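PDB 1VKZ: phosphoribosylamine--glycine ligase from Thermotoga maritima, which catalyses the ATP-dependent ligation of glycine to 5-phospho-beta-D-ribosylamine, giving N(1)-(5-phospho-beta-D-ribosyl)glycinamide in the de novo pathway to IMP. Local coordinates for residues K66-E70 with E71-I75; G95-K98 with E99-R102. All blocks are in the same frame, centred on the assembly; numbering follows the deposited sequence.

Contact 1. Residues K66-E70 with E71-I75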
ATOM      1  N   LYS A  66      20.779  12.649  -5.637  1.00 48.18           N
ATOM      2  CA  LYS A  66      21.918  12.934  -6.521  1.00 50.75           C
ATOM      3  C   LYS A  66      23.214  12.377  -5.934  1.00 50.93           C
ATOM      4  O   LYS A  66      24.148  12.039  -6.670  1.00 51.39           O
ATOM      5  CB  LYS A  66      22.101  14.454  -6.753  1.00 52.13           C
ATOM      6  CG  LYS A  66      21.267  15.049  -7.890  1.00 55.40           C
ATOM      7  CD  LYS A  66      21.540  16.542  -8.044  1.00 54.78           C
ATOM      8  CE  LYS A  66      22.826  16.821  -8.838  1.00 63.23           C
ATOM      9  NZ  LYS A  66      22.723  16.445 -10.291  1.00 61.59           N
ATOM     10  N   ALA A  67      23.264  12.305  -4.604  1.00 50.82           N
ATOM     11  CA  ALA A  67      24.460  11.883  -3.889  1.00 50.71           C
ATOM     12  C   ALA A  67      24.616  10.355  -3.877  1.00 50.01           C
ATOM     13  O   ALA A  67      25.713   9.830  -3.705  1.00 52.59           O
ATOM     14  CB  ALA A  67      24.430  12.430  -2.465  1.00 51.07           C
ATOM     15  N   ILE A  68      23.533   9.642  -4.093  1.00 47.54           N
ATOM     16  CA  ILE A  68      23.569   8.187  -4.060  1.00 46.36           C
ATOM     17  C   ILE A  68      24.042   7.601  -5.405  1.00 48.25           C
ATOM     18  O   ILE A  68      23.478   7.912  -6.456  1.00 50.25           O
ATOM     19  CB  ILE A  68      22.173   7.634  -3.747  1.00 46.16           C
ATOM     20  CG1 ILE A  68      21.585   8.301  -2.500  1.00 37.64           C
ATOM     21  CG2 ILE A  68      22.245   6.111  -3.591  1.00 50.55           C
ATOM     22  CD1 ILE A  68      20.125   8.001  -2.294  1.00 42.27           C
ATOM     23  N   PRO A  69      25.040   6.731  -5.380  1.00 48.27           N
ATOM     24  CA  PRO A  69      25.573   6.156  -6.621  1.00 49.31           C
ATOM     25  C   PRO A  69      24.655   5.087  -7.225  1.00 50.32           C
ATOM     26  O   PRO A  69      23.585   4.833  -6.664  1.00 51.48           O
ATOM     27  CB  PRO A  69      26.899   5.544  -6.166  1.00 50.98           C
ATOM     28  CG  PRO A  69      26.618   5.153  -4.737  1.00 51.63           C
ATOM     29  CD  PRO A  69      25.749   6.239  -4.181  1.00 47.70           C
ATOM     30  N   GLU A  70      25.041   4.461  -8.347  1.00 50.55           N
ATOM     31  CA  GLU A  70      24.273   3.279  -8.800  1.00 52.25           C
ATOM     32  C   GLU A  70      24.477   2.112  -7.853  1.00 52.41           C
ATOM     33  O   GLU A  70      25.593   1.818  -7.444  1.00 54.39           O
ATOM     34  CB  GLU A  70      24.583   2.844 -10.218  1.00 53.73           C
ATOM     35  CG  GLU A  70      23.460   3.189 -11.179  1.00 56.97           C
ATOM     36  CD  GLU A  70      23.385   4.679 -11.457  1.00 59.06           C
ATOM     37  OE1 GLU A  70      24.431   5.373 -11.296  1.00 55.30           O
ATOM     38  OE2 GLU A  70      22.282   5.139 -11.844  1.00 54.20           O
ATOM     39  N   GLU A  71      23.380   1.413  -7.614  1.00 51.94           N
ATOM     40  CA  GLU A  71      23.044   0.737  -6.343  1.00 52.23           C
ATOM     41  C   GLU A  71      21.640   1.194  -5.999  1.00 48.00           C
ATOM     42  O   GLU A  71      21.275   2.301  -6.308  1.00 48.61           O
ATOM     43  CB  GLU A  71      23.983   1.057  -5.185  1.00 53.09           C
ATOM     44  CG  GLU A  71      23.648   2.237  -4.286  1.00 49.71           C
ATOM     45  CD  GLU A  71      24.861   2.570  -3.417  1.00 52.49           C
ATOM     46  OE1 GLU A  71      25.956   2.044  -3.735  1.00 57.40           O
ATOM     47  OE2 GLU A  71      24.767   3.360  -2.450  1.00 42.86           O
ATOM     48  N   ASP A  72      20.882   0.355  -5.317  1.00 48.49           N
ATOM     49  CA  ASP A  72      19.429   0.427  -5.348  1.00 46.76           C
ATOM     50  C   ASP A  72      18.801   1.472  -4.459  1.00 48.12           C
ATOM     51  O   ASP A  72      19.156   1.557  -3.297  1.00 52.71           O
ATOM     52  CB  ASP A  72      18.818  -0.937  -5.023  1.00 45.08           C
ATOM     53  CG  ASP A  72      17.555  -1.191  -5.842  1.00 56.00           C
ATOM     54  OD1 ASP A  72      16.958  -0.190  -6.293  1.00 71.17           O
ATOM     55  OD2 ASP A  72      17.092  -2.317  -6.135  1.00 63.58           O
ATOM     56  N   ILE A  73      17.829   2.225  -4.998  1.00 47.98           N
ATOM     57  CA  ILE A  73      16.909   3.066  -4.189  1.00 46.35           C
ATOM     58  C   ILE A  73      15.492   2.530  -4.280  1.00 47.55           C
ATOM     59  O   ILE A  73      14.925   2.460  -5.387  1.00 44.92           O
ATOM     60  CB  ILE A  73      16.849   4.550  -4.676  1.00 45.61           C
ATOM     61  CG1 ILE A  73      18.227   5.104  -4.954  1.00 47.23           C
ATOM     62  CG2 ILE A  73      16.094   5.449  -3.665  1.00 47.41           C
ATOM     63  CD1 ILE A  73      19.096   5.160  -3.789  1.00 51.95           C
ATOM     64  N   VAL A  74      14.905   2.189  -3.123  1.00 49.08           N
ATOM     65  CA  VAL A  74      13.536   1.670  -3.081  1.00 49.70           C
ATOM     66  C   VAL A  74      12.592   2.743  -2.553  1.00 49.49           C
ATOM     67  O   VAL A  74      12.624   3.102  -1.391  1.00 43.76           O
ATOM     68  CB  VAL A  74      13.383   0.379  -2.265  1.00 51.26           C
ATOM     69  CG1 VAL A  74      11.932   0.034  -2.132  1.00 53.33           C
ATOM     70  CG2 VAL A  74      14.150  -0.794  -2.899  1.00 51.02           C
ATOM     71  N   ILE A  75      11.756   3.262  -3.435  1.00 52.94           N
ATOM     72  CA  ILE A  75      10.744   4.195  -2.991  1.00 59.13           C
ATOM     73  C   ILE A  75       9.409   3.475  -2.678  1.00 62.71           C
ATOM     74  O   ILE A  75       8.989   2.601  -3.441  1.00 66.32           O
ATOM     75  CB  ILE A  75      10.567   5.224  -4.028  1.00 59.38           C
ATOM     76  CG1 ILE A  75       9.179   5.830  -3.914  1.00 69.81           C
ATOM     77  CG2 ILE A  75      10.794   4.662  -5.437  1.00 64.38           C
ATOM     78  CD1 ILE A  75       8.955   6.530  -2.605  1.00 73.91           C
TER
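Carboxylate oxygen OE2 of Glu-71 touches the ring of Pro-69 and accepts a hydrogen bond from NE2 of His-19, with a long, weak ion pair to Arg-17 besides. The site is the helix-to-strand connection of the Rossmann-like N domain, where the loop after helix 62-66 swings round into strand 73-74, the neighbour of strand 17-22 in a parallel sheet. The Glu-71 side chain folds back over this connection. Its chain runs extended beyond CG (chi2 -167°) and delivers the carboxylate to Pro-69, whose CG lies 3.3 Å from OE1 and 3.4 Å from CD of Glu-71. CD of Pro-69 is also close, 3.5 Å from Glu-71 OE2. With an alanine here in place of Glu-71, His-19 NE2 would probably lose this acceptor and the Pro-69 ring the cover of the carboxylate. Two further bonds tie the connection to residues 91 and 92: the backbone carbonyl of Pro-69 accepts from Asn-92 ND2, and Glu-70 OE2 is hydrogen-bonded to Ser-91 OG. On the buried side of the connection, Ile-68 and Ile-73 reach for each other tip to tip, and both also rest on His-19. With chi1 of Ile-68 at -51°, CG2 stands anti to the backbone N and is turned to the end of Ile-73. The packing is tight: CD1 of Ile-73 meets two methyls of Ile-68, lying 3.3 Å from CG2 and 3.4 Å from CD1 of that residue.

Contact 2. Residues G95-K98 with E99-R102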
ATOM      1  N   GLY A  95      11.380   2.123  -9.170  1.00 37.60           N
ATOM      2  CA  GLY A  95      10.028   2.482  -9.203  1.00 38.34           C
ATOM      3  C   GLY A  95       9.810   3.260 -10.444  1.00 38.65           C
ATOM      4  O   GLY A  95      10.741   3.762 -10.998  1.00 38.71           O
ATOM      5  N   PRO A  96       8.566   3.355 -10.899  1.00 44.50           N
ATOM      6  CA  PRO A  96       8.301   3.865 -12.228  1.00 45.81           C
ATOM      7  C   PRO A  96       8.475   5.374 -12.343  1.00 45.41           C
ATOM      8  O   PRO A  96       8.334   6.084 -11.341  1.00 47.42           O
ATOM      9  CB  PRO A  96       6.847   3.462 -12.439  1.00 44.05           C
ATOM     10  CG  PRO A  96       6.280   3.457 -11.126  1.00 42.81           C
ATOM     11  CD  PRO A  96       7.321   2.977 -10.202  1.00 39.98           C
ATOM     12  N   VAL A  97       8.754   5.853 -13.553  1.00 41.98           N
ATOM     13  CA  VAL A  97       8.762   7.303 -13.833  1.00 41.10           C
ATOM     14  C   VAL A  97       7.407   7.955 -13.620  1.00 39.56           C
ATOM     15  O   VAL A  97       6.405   7.272 -13.581  1.00 43.11           O
ATOM     16  CB  VAL A  97       9.243   7.624 -15.282  1.00 40.22           C
ATOM     17  CG1 VAL A  97      10.660   7.104 -15.514  1.00 43.79           C
ATOM     18  CG2 VAL A  97       8.307   7.082 -16.338  1.00 43.19           C
ATOM     19  N   LYS A  98       7.389   9.283 -13.489  1.00 43.52           N
ATOM     20  CA  LYS A  98       6.170  10.075 -13.248  1.00 45.46           C
ATOM     21  C   LYS A  98       5.012   9.702 -14.173  1.00 46.84           C
ATOM     22  O   LYS A  98       3.838   9.585 -13.729  1.00 48.82           O
ATOM     23  CB  LYS A  98       6.413  11.554 -13.496  1.00 42.89           C
ATOM     24  CG  LYS A  98       7.185  12.300 -12.445  1.00 54.21           C
ATOM     25  CD  LYS A  98       6.931  13.864 -12.513  1.00 50.03           C
ATOM     26  CE  LYS A  98       7.174  14.505 -13.914  1.00 56.29           C
ATOM     27  NZ  LYS A  98       8.622  14.823 -14.251  1.00 53.96           N
ATOM     28  N   GLU A  99       5.332   9.563 -15.459  1.00 43.92           N
ATOM     29  CA  GLU A  99       4.321   9.293 -16.465  1.00 44.88           C
ATOM     30  C   GLU A  99       3.598   7.988 -16.198  1.00 44.61           C
ATOM     31  O   GLU A  99       2.433   7.873 -16.469  1.00 46.34           O
ATOM     32  CB  GLU A  99       4.942   9.279 -17.869  1.00 45.53           C
ATOM     33  CG  GLU A  99       5.440  10.648 -18.337  1.00 51.49           C
ATOM     34  CD  GLU A  99       6.932  10.946 -18.044  1.00 57.20           C
ATOM     35  OE1 GLU A  99       7.571  10.341 -17.132  1.00 47.76           O
ATOM     36  OE2 GLU A  99       7.478  11.815 -18.757  1.00 56.40           O
ATOM     37  N   VAL A 100       4.304   7.001 -15.675  1.00 46.12           N
ATOM     38  CA  VAL A 100       3.731   5.675 -15.461  1.00 43.39           C
ATOM     39  C   VAL A 100       2.953   5.704 -14.163  1.00 42.06           C
ATOM     40  O   VAL A 100       1.889   5.081 -14.069  1.00 38.86           O
ATOM     41  CB  VAL A 100       4.795   4.572 -15.378  1.00 40.84           C
ATOM     42  CG1 VAL A 100       4.154   3.261 -15.104  1.00 47.54           C
ATOM     43  CG2 VAL A 100       5.575   4.485 -16.650  1.00 45.83           C
ATOM     44  N   ALA A 101       3.494   6.447 -13.192  1.00 41.43           N
ATOM     45  CA  ALA A 101       2.870   6.612 -11.878  1.00 41.80           C
ATOM     46  C   ALA A 101       1.549   7.408 -11.902  1.00 42.20           C
ATOM     47  O   ALA A 101       0.836   7.403 -10.897  1.00 41.68           O
ATOM     48  CB  ALA A 101       3.861   7.245 -10.893  1.00 39.98           C
ATOM     49  N   ARG A 102       1.235   8.075 -13.022  1.00 42.35           N
ATOM     50  CA  ARG A 102      -0.136   8.587 -13.286  1.00 44.88           C
ATOM     51  C   ARG A 102      -1.200   7.503 -13.168  1.00 44.67           C
ATOM     52  O   ARG A 102      -2.383   7.787 -12.985  1.00 47.92           O
ATOM     53  CB  ARG A 102      -0.282   9.105 -14.701  1.00 43.88           C
ATOM     54  CG  ARG A 102       0.535  10.222 -15.085  1.00 46.08           C
ATOM     55  CD  ARG A 102       0.118  10.729 -16.450  1.00 58.04           C
ATOM     56  NE  ARG A 102      -1.079  11.575 -16.353  1.00 63.07           N
ATOM     57  CZ  ARG A 102      -1.887  11.888 -17.361  1.00 62.69           C
ATOM     58  NH1 ARG A 102      -1.665  11.418 -18.585  1.00 62.66           N
ATOM     59  NH2 ARG A 102      -2.938  12.672 -17.132  1.00 59.34           N
TER
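The first turn of helix 98-105 is wound about the carbonyl of Val-97, whose oxygen accepts two backbone N-H groups. Ala-101 N donates to Val-97 O over 3.1 Å in a fairly straight bond, with an N-H...O angle of 161°. The second donor, Val-100 N, is 3.0 Å from Val-97 O and makes a more bent bond (137°). One turn thus combines an i-to-i+4 link with an i-to-i+3 link on a single acceptor. The next rung, Arg-102 N to Lys-98 O, is weak because it is strongly bent, though its N...O distance is also 3.1 Å, and the aliphatic CG of Arg-102 lies alongside the same oxygen. In the N domain, with its Rossmann-like parallel sheet, this helix follows the loop that leaves strand 73-74, and small apolar side chains clasp its start. CB of Pro-96 packs 3.8 Å from CB of Val-100 and equally close to its CG1. The other methyl, CG2 of Val-100, meets CG2 of Val-97 at 3.8 Å, the two side chains crossing obliquely. Beyond the turn, Val-100 also touches Tyr-264 and Tyr-266, while Pro-96 lies on Glu-80 and Ala-101 on Phe-81. On the more open side, Glu-99 bends at chi2 (93°), which turns its carboxylate back toward the loop. There OE1 of Glu-99 lies 3.4 Å from CG2 of Val-97, an oxygen laid against a methyl. Lys-98 carries the opposite charge nearby, but its NZ stays 5.4 Å from Glu-99 OE1.

In the fold
Contact 1 and contact 2 follow each other along the chain: residues 66-75 carry it from the end of helix 62-66 into and through strand 73-74, and the loop that follows reaches contact 2, where the next regular element, helix 98-105, begins. Their centres lie about 17 Å apart, and although the nearest atoms approach to about 4 Å, the two do not touch. Both belong to the Rossmann-like N domain. Contact 1 lies away from the predicted nucleotide and metal sites, toward the outside of the chain. Contact 2 is closer in: the side chain of Arg-102 is about 6 Å from that of Asp-149, in the predicted ATP-binding region, and that of Ala-101 about 9 Å from that of Asn-287, a predicted magnesium ligand.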